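PDB 3JUU: porphyranase B from Zobellia galactanivorans, which cleaves the sulfated red-algal polysaccharide porphyran at linkages between beta-D-galactopyranose and alpha-L-galactopyranose-6-sulfate, and leaves its non-sulfated agarose portion uncut. Local coordinates for residues Glu36-Ser50 with Leu63-Gln75. Residues are numbered along the deposited sequence; the frame is centred on the assembly and turned at random.
Sequences EFEGKKIDEKKWQIS and LAENISLNNGSLQ. With SO4 (sulfate ion), chain E.
Phe37 lays one face of its ring over Leu74. The CB of Leu74 sits above the ring centre, 3.7 Å from the centroid and 9° off the normal, a CH-pi contact. With chi1 at 168°, Leu74 CG swings opposite the backbone N, which carries CD2 along to Phe37 CZ. The Leu69 side chain runs roughly perpendicular to that of Phe37, with Leu69 CD1 4.0 Å from Phe37 CD1. Replacing Phe37 by alanine removes the ring, which is likely to leave a gap over Leu74 CB and CD2 and take a neighbour from Leu69 CD1. Leu69 packs against the loop backbone: CB by Gly39 O, CG by Phe37 O, CD2 3.5 Å from Lys41 O. Its CD1 meets Ile42 CB. Beyond it, Ile42 CD1 meets Leu74 CD1 and Ile67 CG2, and Ile42 CG2 also touches Ile67 CG2.

The enzyme has the beta-sandwich jelly-roll fold of glycoside hydrolase family 16. Here a long loop lies against the antiparallel hairpin of strands 67-70 and 73-87. Met240 of strand 237-242 also touches Phe37 and Leu74, and Val99 of strand 90-101 touches Ile42 and Ile67. At the far end, Ile49 CB and CG2 lie against Ile67 CG1, the two side chains running antiparallel, and Ile49 CD1 meets Ala64 CB.

A water links the two segments at the turn. It donates to Phe37 O and Gly39 O and accepts from Gly72 N. Gly72 CA approaches Phe37 O at 3.2 Å, a CA-H...O contact. On the loop, a sulfate, probably from the crystallisation liquor, takes hydrogen bonds from Lys40 N, Lys40 NZ and Lys41 N.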
ATOM      1  N   GLU A  36     -12.364   9.396  -3.952  1.00 13.91           N
ATOM      2  CA  GLU A  36     -13.485   8.483  -3.685  1.00 13.17           C
ATOM      3  C   GLU A  36     -13.660   7.544  -4.888  1.00 14.45           C
ATOM      4  O   GLU A  36     -14.371   6.554  -4.770  1.00 14.73           O
ATOM      5  CB  GLU A  36     -14.792   9.293  -3.472  1.00 15.77           C
ATOM      6  CG  GLU A  36     -14.776  10.177  -2.245  1.00 12.02           C
ATOM      7  CD  GLU A  36     -14.570   9.358  -0.966  1.00 15.26           C
ATOM      8  OE1 GLU A  36     -15.306   8.379  -0.742  1.00 16.78           O
ATOM      9  OE2 GLU A  36     -13.675   9.712  -0.170  1.00 17.27           O
ATOM     10  N   PHE A  37     -12.966   7.837  -5.985  1.00 14.63           N
ATOM     11  CA  PHE A  37     -12.965   6.921  -7.183  1.00 16.33           C
ATOM     12  C   PHE A  37     -14.350   6.788  -7.812  1.00 17.46           C
ATOM     13  O   PHE A  37     -14.727   5.688  -8.273  1.00 14.77           O
ATOM     14  CB  PHE A  37     -12.410   5.519  -6.854  1.00 15.64           C
ATOM     15  CG  PHE A  37     -11.019   5.582  -6.344  1.00 12.61           C
ATOM     16  CD1 PHE A  37      -9.993   6.056  -7.155  1.00 13.56           C
ATOM     17  CD2 PHE A  37     -10.734   5.149  -5.033  1.00 12.30           C
ATOM     18  CE1 PHE A  37      -8.674   6.141  -6.673  1.00 17.79           C
ATOM     19  CE2 PHE A  37      -9.396   5.251  -4.566  1.00 13.51           C
ATOM     20  CZ  PHE A  37      -8.385   5.720  -5.388  1.00 12.21           C
ATOM     21  N   GLU A  38     -15.040   7.938  -7.884  1.00 18.61           N
ATOM     22  CA  GLU A  38     -16.364   8.007  -8.538  1.00 22.34           C
ATOM     23  C   GLU A  38     -16.073   8.163 -10.019  1.00 22.72           C
ATOM     24  O   GLU A  38     -15.002   8.633 -10.388  1.00 24.29           O
ATOM     25  CB  GLU A  38     -17.160   9.220  -7.988  1.00 24.00           C
ATOM     26  CG  GLU A  38     -17.781   8.974  -6.618  1.00 27.21           C
ATOM     27  CD  GLU A  38     -18.822   7.866  -6.597  1.00 32.95           C
ATOM     28  OE1 GLU A  38     -19.183   7.448  -5.488  1.00 38.38           O
ATOM     29  OE2 GLU A  38     -19.309   7.384  -7.647  1.00 38.80           O
ATOM     30  N   GLY A  39     -17.006   7.795 -10.873  1.00 23.78           N
ATOM     31  CA  GLY A  39     -16.757   7.992 -12.299  1.00 24.09           C
ATOM     32  C   GLY A  39     -16.344   6.709 -13.008  1.00 24.25           C
ATOM     33  O   GLY A  39     -16.465   5.585 -12.446  1.00 22.61           O
ATOM     34  N   LYS A  40     -15.893   6.878 -14.248  1.00 22.91           N
ATOM     35  CA  LYS A  40     -15.615   5.720 -15.112  1.00 23.90           C
ATOM     36  C   LYS A  40     -14.155   5.481 -15.334  1.00 22.66           C
ATOM     37  O   LYS A  40     -13.782   4.384 -15.747  1.00 24.04           O
ATOM     38  CB  LYS A  40     -16.340   5.901 -16.472  1.00 25.06           C
ATOM     39  CG  LYS A  40     -17.899   6.050 -16.306  1.00 26.45           C
ATOM     40  CD  LYS A  40     -18.661   6.450 -17.591  1.00 31.64           C
ATOM     41  CE  LYS A  40     -18.385   7.904 -18.079  1.00 38.23           C
ATOM     42  NZ  LYS A  40     -18.743   9.000 -17.073  1.00 42.21           N
ATOM     43  N   LYS A  41     -13.313   6.479 -15.130  1.00 21.31           N
ATOM     44  CA  LYS A  41     -11.869   6.358 -15.450  1.00 20.92           C
ATOM     45  C   LYS A  41     -11.028   7.008 -14.328  1.00 19.18           C
ATOM     46  O   LYS A  41     -11.331   8.107 -13.872  1.00 17.38           O
ATOM     47  CB  LYS A  41     -11.571   7.092 -16.744  1.00 22.67           C
ATOM     48  CG  LYS A  41     -12.268   6.425 -17.992  1.00 29.76           C
ATOM     49  CD  LYS A  41     -11.408   5.328 -18.621  1.00 35.49           C
ATOM     50  CE  LYS A  41     -12.051   4.780 -19.932  1.00 41.27           C
ATOM     51  NZ  LYS A  41     -12.984   3.601 -19.683  1.00 39.37           N
ATOM     52  N   ILE A  42      -9.979   6.317 -13.897  1.00 17.35           N
ATOM     53  CA  ILE A  42      -9.135   6.866 -12.842  1.00 16.63           C
ATOM     54  C   ILE A  42      -8.552   8.196 -13.293  1.00 16.79           C
ATOM     55  O   ILE A  42      -8.188   8.385 -14.458  1.00 16.90           O
ATOM     56  CB  ILE A  42      -8.010   5.850 -12.374  1.00 15.48           C
ATOM     57  CG1 ILE A  42      -7.285   6.379 -11.120  1.00 15.35           C
ATOM     58  CG2 ILE A  42      -7.016   5.481 -13.530  1.00 17.08           C
ATOM     59  CD1 ILE A  42      -6.350   5.288 -10.460  1.00 14.58           C
ATOM     60  N   ASP A  43      -8.430   9.125 -12.353  1.00 17.01           N
ATOM     61  CA  ASP A  43      -7.891  10.446 -12.641  1.00 17.30           C
ATOM     62  C   ASP A  43      -6.384  10.373 -12.735  1.00 18.15           C
ATOM     63  O   ASP A  43      -5.693  10.233 -11.713  1.00 17.01           O
ATOM     64  CB  ASP A  43      -8.352  11.380 -11.478  1.00 18.04           C
ATOM     65  CG  ASP A  43      -7.778  12.767 -11.554  1.00 18.64           C
ATOM     66  OD1 ASP A  43      -7.077  13.106 -12.511  1.00 19.29           O
ATOM     67  OD2 ASP A  43      -8.067  13.542 -10.624  1.00 20.51           O
ATOM     68  N   GLU A  44      -5.855  10.452 -13.967  1.00 15.82           N
ATOM     69  CA  GLU A  44      -4.430  10.332 -14.164  1.00 17.00           C
ATOM     70  C   GLU A  44      -3.675  11.620 -13.979  1.00 17.16           C
ATOM     71  O   GLU A  44      -2.471  11.625 -14.124  1.00 18.23           O
ATOM     72  CB  GLU A  44      -4.111   9.652 -15.499  1.00 17.87           C
ATOM     73  CG  GLU A  44      -4.475   8.154 -15.476  1.00 14.98           C
ATOM     74  CD  GLU A  44      -4.085   7.438 -16.752  1.00 18.12           C
ATOM     75  OE1 GLU A  44      -5.028   7.066 -17.488  1.00 25.10           O
ATOM     76  OE2 GLU A  44      -2.899   7.258 -17.052  1.00 21.22           O
ATOM     77  N   LYS A  45      -4.371  12.712 -13.630  1.00 17.36           N
ATOM     78  CA  LYS A  45      -3.607  13.877 -13.174  1.00 19.72           C
ATOM     79  C   LYS A  45      -3.272  13.683 -11.666  1.00 18.45           C
ATOM     80  O   LYS A  45      -2.374  14.301 -11.171  1.00 18.81           O
ATOM     81  CB  LYS A  45      -4.400  15.194 -13.311  1.00 20.40           C
ATOM     82  CG  LYS A  45      -4.743  15.606 -14.813  1.00 26.54           C
ATOM     83  CD  LYS A  45      -3.633  16.421 -15.521  1.00 38.80           C
ATOM     84  CE  LYS A  45      -2.335  15.622 -15.952  1.00 42.60           C
ATOM     85  NZ  LYS A  45      -2.183  15.251 -17.415  1.00 43.10           N
ATOM     86  N   LYS A  46      -4.029  12.831 -10.974  1.00 17.63           N
ATOM     87  CA  LYS A  46      -3.803  12.627  -9.523  1.00 15.65           C
ATOM     88  C   LYS A  46      -2.948  11.380  -9.311  1.00 15.26           C
ATOM     89  O   LYS A  46      -2.083  11.318  -8.389  1.00 14.95           O
ATOM     90  CB  LYS A  46      -5.129  12.445  -8.848  1.00 16.16           C
ATOM     91  CG  LYS A  46      -5.058  12.412  -7.297  1.00 16.70           C
ATOM     92  CD  LYS A  46      -6.521  12.476  -6.711  1.00 18.28           C
ATOM     93  CE  LYS A  46      -7.025  13.911  -6.616  1.00 17.86           C
ATOM     94  NZ  LYS A  46      -8.423  13.896  -6.147  1.00 15.14           N
ATOM     95  N   TRP A  47      -3.182  10.377 -10.159  1.00 13.13           N
ATOM     96  CA  TRP A  47      -2.597   9.051  -9.987  1.00 13.86           C
ATOM     97  C   TRP A  47      -1.785   8.651 -11.194  1.00 14.29           C
ATOM     98  O   TRP A  47      -2.200   8.974 -12.355  1.00 14.90           O
ATOM     99  CB  TRP A  47      -3.692   8.012  -9.760  1.00 13.75           C
ATOM    100  CG  TRP A  47      -4.606   8.347  -8.615  1.00 13.70           C
ATOM    101  CD1 TRP A  47      -5.920   8.769  -8.706  1.00 14.40           C
ATOM    102  CD2 TRP A  47      -4.296   8.275  -7.198  1.00 14.15           C
ATOM    103  NE1 TRP A  47      -6.444   8.966  -7.418  1.00 16.13           N
ATOM    104  CE2 TRP A  47      -5.469   8.687  -6.483  1.00 14.32           C
ATOM    105  CE3 TRP A  47      -3.131   7.934  -6.472  1.00 10.01           C
ATOM    106  CZ2 TRP A  47      -5.536   8.752  -5.028  1.00 14.77           C
ATOM    107  CZ3 TRP A  47      -3.180   7.983  -5.021  1.00 11.16           C
ATOM    108  CH2 TRP A  47      -4.380   8.404  -4.322  1.00 13.22           C
ATOM    109  N   GLN A  48      -0.700   7.913 -10.946  1.00 12.15           N
ATOM    110  CA  GLN A  48       0.187   7.378 -12.022  1.00 12.45           C
ATOM    111  C   GLN A  48      -0.076   5.899 -12.049  1.00 13.23           C
ATOM    112  O   GLN A  48       0.110   5.191 -11.046  1.00 10.83           O
ATOM    113  CB  GLN A  48       1.692   7.662 -11.790  1.00 13.27           C
ATOM    114  CG  GLN A  48       2.608   7.158 -12.884  1.00 12.34           C
ATOM    115  CD  GLN A  48       3.977   7.670 -12.687  1.00 18.21           C
ATOM    116  OE1 GLN A  48       4.499   7.708 -11.536  1.00 17.68           O
ATOM    117  NE2 GLN A  48       4.619   8.052 -13.786  1.00 18.61           N
ATOM    118  N   ILE A  49      -0.478   5.398 -13.217  1.00 13.37           N
ATOM    119  CA  ILE A  49      -0.686   3.938 -13.362  1.00 12.70           C
ATOM    120  C   ILE A  49       0.207   3.315 -14.463  1.00 14.48           C
ATOM    121  O   ILE A  49       0.149   2.094 -14.651  1.00 14.80           O
ATOM    122  CB  ILE A  49      -2.154   3.642 -13.644  1.00 12.40           C
ATOM    123  CG1 ILE A  49      -2.621   4.180 -15.047  1.00 11.55           C
ATOM    124  CG2 ILE A  49      -3.059   4.214 -12.444  1.00 14.03           C
ATOM    125  CD1 ILE A  49      -4.081   3.705 -15.449  1.00 13.09           C
ATOM    126  N   SER A  50       0.982   4.149 -15.179  1.00 14.59           N
ATOM    127  CA  SER A  50       1.934   3.677 -16.223  1.00 15.24           C
ATOM    128  C   SER A  50       2.994   4.727 -16.255  1.00 15.10           C
ATOM    129  O   SER A  50       2.727   5.887 -15.839  1.00 14.79           O
ATOM    130  CB  SER A  50       1.224   3.578 -17.635  1.00 16.49           C
ATOM    131  OG  SER A  50       0.766   4.848 -18.008  1.00 20.36           O
ATOM    132  N   LEU A  63       0.064  -3.679 -15.157  1.00  9.82           N
ATOM    133  CA  LEU A  63      -0.600  -3.222 -16.384  1.00 11.40           C
ATOM    134  C   LEU A  63      -1.508  -2.068 -16.087  1.00 10.72           C
ATOM    135  O   LEU A  63      -2.355  -2.176 -15.218  1.00 10.78           O
ATOM    136  CB  LEU A  63      -1.465  -4.370 -16.964  1.00 12.24           C
ATOM    137  CG  LEU A  63      -0.729  -5.710 -17.269  1.00 12.99           C
ATOM    138  CD1 LEU A  63      -1.739  -6.709 -17.970  1.00 11.47           C
ATOM    139  CD2 LEU A  63       0.488  -5.562 -18.195  1.00 15.36           C
ATOM    140  N   ALA A  64      -1.445  -1.025 -16.903  1.00 11.17           N
ATOM    141  CA  ALA A  64      -2.424   0.062 -16.779  1.00 12.42           C
ATOM    142  C   ALA A  64      -3.842  -0.457 -17.037  1.00 13.15           C
ATOM    143  O   ALA A  64      -4.820   0.003 -16.399  1.00 13.14           O
ATOM    144  CB  ALA A  64      -2.016   1.239 -17.721  1.00 13.13           C
ATOM    145  N   GLU A  65      -3.967  -1.446 -17.963  1.00 12.33           N
ATOM    146  CA  GLU A  65      -5.292  -2.015 -18.314  1.00 15.21           C
ATOM    147  C   GLU A  65      -5.928  -2.762 -17.159  1.00 14.47           C
ATOM    148  O   GLU A  65      -7.116  -3.102 -17.211  1.00 12.89           O
ATOM    149  CB  GLU A  65      -5.202  -3.064 -19.478  1.00 17.05           C
ATOM    150  CG  GLU A  65      -4.332  -2.698 -20.706  1.00 26.79           C
ATOM    151  CD  GLU A  65      -2.786  -3.005 -20.558  1.00 33.08           C
ATOM    152  OE1 GLU A  65      -2.300  -4.103 -21.095  1.00 35.44           O
ATOM    153  OE2 GLU A  65      -2.063  -2.149 -19.951  1.00 23.07           O
ATOM    154  N   ASN A  66      -5.127  -3.175 -16.168  1.00 12.57           N
ATOM    155  CA  ASN A  66      -5.726  -3.841 -14.991  1.00 11.08           C
ATOM    156  C   ASN A  66      -6.254  -2.926 -13.898  1.00 10.97           C
ATOM    157  O   ASN A  66      -6.762  -3.445 -12.860  1.00 12.08           O
ATOM    158  CB  ASN A  66      -4.705  -4.799 -14.340  1.00  9.28           C
ATOM    159  CG  ASN A  66      -4.531  -6.076 -15.156  1.00 15.85           C
ATOM    160  OD1 ASN A  66      -5.236  -6.297 -16.132  1.00 15.25           O
ATOM    161  ND2 ASN A  66      -3.600  -6.902 -14.782  1.00  9.99           N
ATOM    162  N   ILE A  67      -6.202  -1.618 -14.144  1.00 11.60           N
ATOM    163  CA  ILE A  67      -6.782  -0.589 -13.262  1.00 12.84           C
ATOM    164  C   ILE A  67      -8.189  -0.213 -13.843  1.00 13.66           C
ATOM    165  O   ILE A  67      -8.302   0.100 -15.057  1.00 15.04           O
ATOM    166  CB  ILE A  67      -5.930   0.709 -13.210  1.00 12.14           C
ATOM    167  CG1 ILE A  67      -4.415   0.510 -12.841  1.00 12.32           C
ATOM    168  CG2 ILE A  67      -6.602   1.749 -12.265  1.00 13.02           C
ATOM    169  CD1 ILE A  67      -4.169  -0.491 -11.750  1.00 15.45           C
ATOM    170  N   SER A  68      -9.241  -0.280 -13.050  1.00 11.67           N
ATOM    171  CA  SER A  68     -10.565   0.185 -13.515  1.00 13.53           C
ATOM    172  C   SER A  68     -11.259   0.862 -12.327  1.00 14.67           C
ATOM    173  O   SER A  68     -10.857   0.650 -11.127  1.00 12.42           O
ATOM    174  CB  SER A  68     -11.462  -0.955 -14.045  1.00 11.30           C
ATOM    175  OG  SER A  68     -11.667  -1.969 -13.091  1.00 13.45           O
ATOM    176  N   LEU A  69     -12.321   1.619 -12.647  1.00 13.59           N
ATOM    177  CA  LEU A  69     -13.226   2.156 -11.626  1.00 14.63           C
ATOM    178  C   LEU A  69     -14.591   1.578 -11.846  1.00 16.31           C
ATOM    179  O   LEU A  69     -14.991   1.370 -13.001  1.00 14.89           O
ATOM    180  CB  LEU A  69     -13.357   3.676 -11.763  1.00 16.19           C
ATOM    181  CG  LEU A  69     -12.454   4.601 -10.960  1.00 18.49           C
ATOM    182  CD1 LEU A  69     -10.999   4.159 -10.580  1.00 15.86           C
ATOM    183  CD2 LEU A  69     -12.538   6.073 -11.303  1.00 14.96           C
ATOM    184  N   ASN A  70     -15.293   1.278 -10.764  1.00 14.25           N
ATOM    185  CA  ASN A  70     -16.678   0.927 -10.895  1.00 15.45           C
ATOM    186  C   ASN A  70     -17.352   1.216  -9.574  1.00 16.55           C
ATOM    187  O   ASN A  70     -16.769   0.970  -8.528  1.00 15.35           O
ATOM    188  CB  ASN A  70     -16.865  -0.550 -11.247  1.00 15.05           C
ATOM    189  CG  ASN A  70     -18.271  -0.822 -11.782  1.00 18.65           C
ATOM    190  OD1 ASN A  70     -18.962   0.112 -12.287  1.00 16.02           O
ATOM    191  ND2 ASN A  70     -18.694  -2.055 -11.686  1.00 15.44           N
ATOM    192  N   ASN A  71     -18.572   1.738  -9.621  1.00 16.57           N
ATOM    193  CA  ASN A  71     -19.358   1.960  -8.405  1.00 18.12           C
ATOM    194  C   ASN A  71     -18.646   2.703  -7.264  1.00 17.84           C
ATOM    195  O   ASN A  71     -18.830   2.354  -6.097  1.00 18.85           O
ATOM    196  CB  ASN A  71     -19.904   0.629  -7.937  1.00 17.98           C
ATOM    197  CG  ASN A  71     -20.830   0.039  -8.958  1.00 19.11           C
ATOM    198  OD1 ASN A  71     -21.492   0.813  -9.685  1.00 17.92           O
ATOM    199  ND2 ASN A  71     -20.871  -1.282  -9.050  1.00 17.59           N
ATOM    200  N   GLY A  72     -17.931   3.758  -7.616  1.00 16.46           N
ATOM    201  CA  GLY A  72     -17.222   4.571  -6.599  1.00 16.39           C
ATOM    202  C   GLY A  72     -16.092   3.754  -5.920  1.00 15.25           C
ATOM    203  O   GLY A  72     -15.852   3.908  -4.736  1.00 15.55           O
ATOM    204  N   SER A  73     -15.445   2.872  -6.665  1.00 13.61           N
ATOM    205  CA  SER A  73     -14.288   2.149  -6.096  1.00 12.86           C
ATOM    206  C   SER A  73     -13.199   2.000  -7.157  1.00 13.34           C
ATOM    207  O   SER A  73     -13.472   1.989  -8.422  1.00 12.61           O
ATOM    208  CB  SER A  73     -14.735   0.774  -5.571  1.00 13.16           C
ATOM    209  OG  SER A  73     -14.978  -0.101  -6.686  1.00 18.95           O
ATOM    210  N   LEU A  74     -11.963   1.879  -6.679  1.00 11.30           N
ATOM    211  CA  LEU A  74     -10.823   1.540  -7.527  1.00 11.20           C
ATOM    212  C   LEU A  74     -10.672   0.021  -7.548  1.00 10.94           C
ATOM    213  O   LEU A  74     -10.775  -0.600  -6.463  1.00 12.76           O
ATOM    214  CB  LEU A  74      -9.577   2.139  -6.898  1.00 10.66           C
ATOM    215  CG  LEU A  74      -8.250   1.666  -7.473  1.00 10.24           C
ATOM    216  CD1 LEU A  74      -8.010   2.056  -8.919  1.00 10.99           C
ATOM    217  CD2 LEU A  74      -7.088   2.277  -6.564  1.00 14.02           C
ATOM    218  N   GLN A  75     -10.420  -0.586  -8.723  1.00 10.18           N
ATOM    219  CA  GLN A  75     -10.333  -2.035  -8.857  1.00 11.30           C
ATOM    220  C   GLN A  75      -8.976  -2.281  -9.482  1.00 11.87           C
ATOM    221  O   GLN A  75      -8.642  -1.669 -10.525  1.00 12.56           O
ATOM    222  CB  GLN A  75     -11.445  -2.586  -9.769  1.00 13.19           C
ATOM    223  CG  GLN A  75     -12.843  -2.244  -9.155  1.00 14.57           C
ATOM    224  CD  GLN A  75     -13.936  -2.778  -9.989  1.00 16.40           C
ATOM    225  OE1 GLN A  75     -13.907  -2.664 -11.237  1.00 23.49           O
ATOM    226  NE2 GLN A  75     -14.852  -3.467  -9.362  1.00 15.46           N
TER
HETATM  227  S   SO4 E   5     -15.339  10.037 -15.499  1.00 58.15           S
HETATM  228  O1  SO4 E   5     -16.736   9.681 -15.140  1.00 53.22           O
HETATM  229  O2  SO4 E   5     -15.248  10.296 -16.931  1.00 58.12           O
HETATM  230  O3  SO4 E   5     -14.853  11.186 -14.720  1.00 52.27           O
HETATM  231  O4  SO4 E   5     -14.440   8.909 -15.252  1.00 58.21           O
HETATM  232  O   HOH W   1     -16.468   4.419  -9.969  1.00 16.87           O
HETATM  233  O   HOH W   2     -12.471   2.351 -15.476  1.00 16.62           O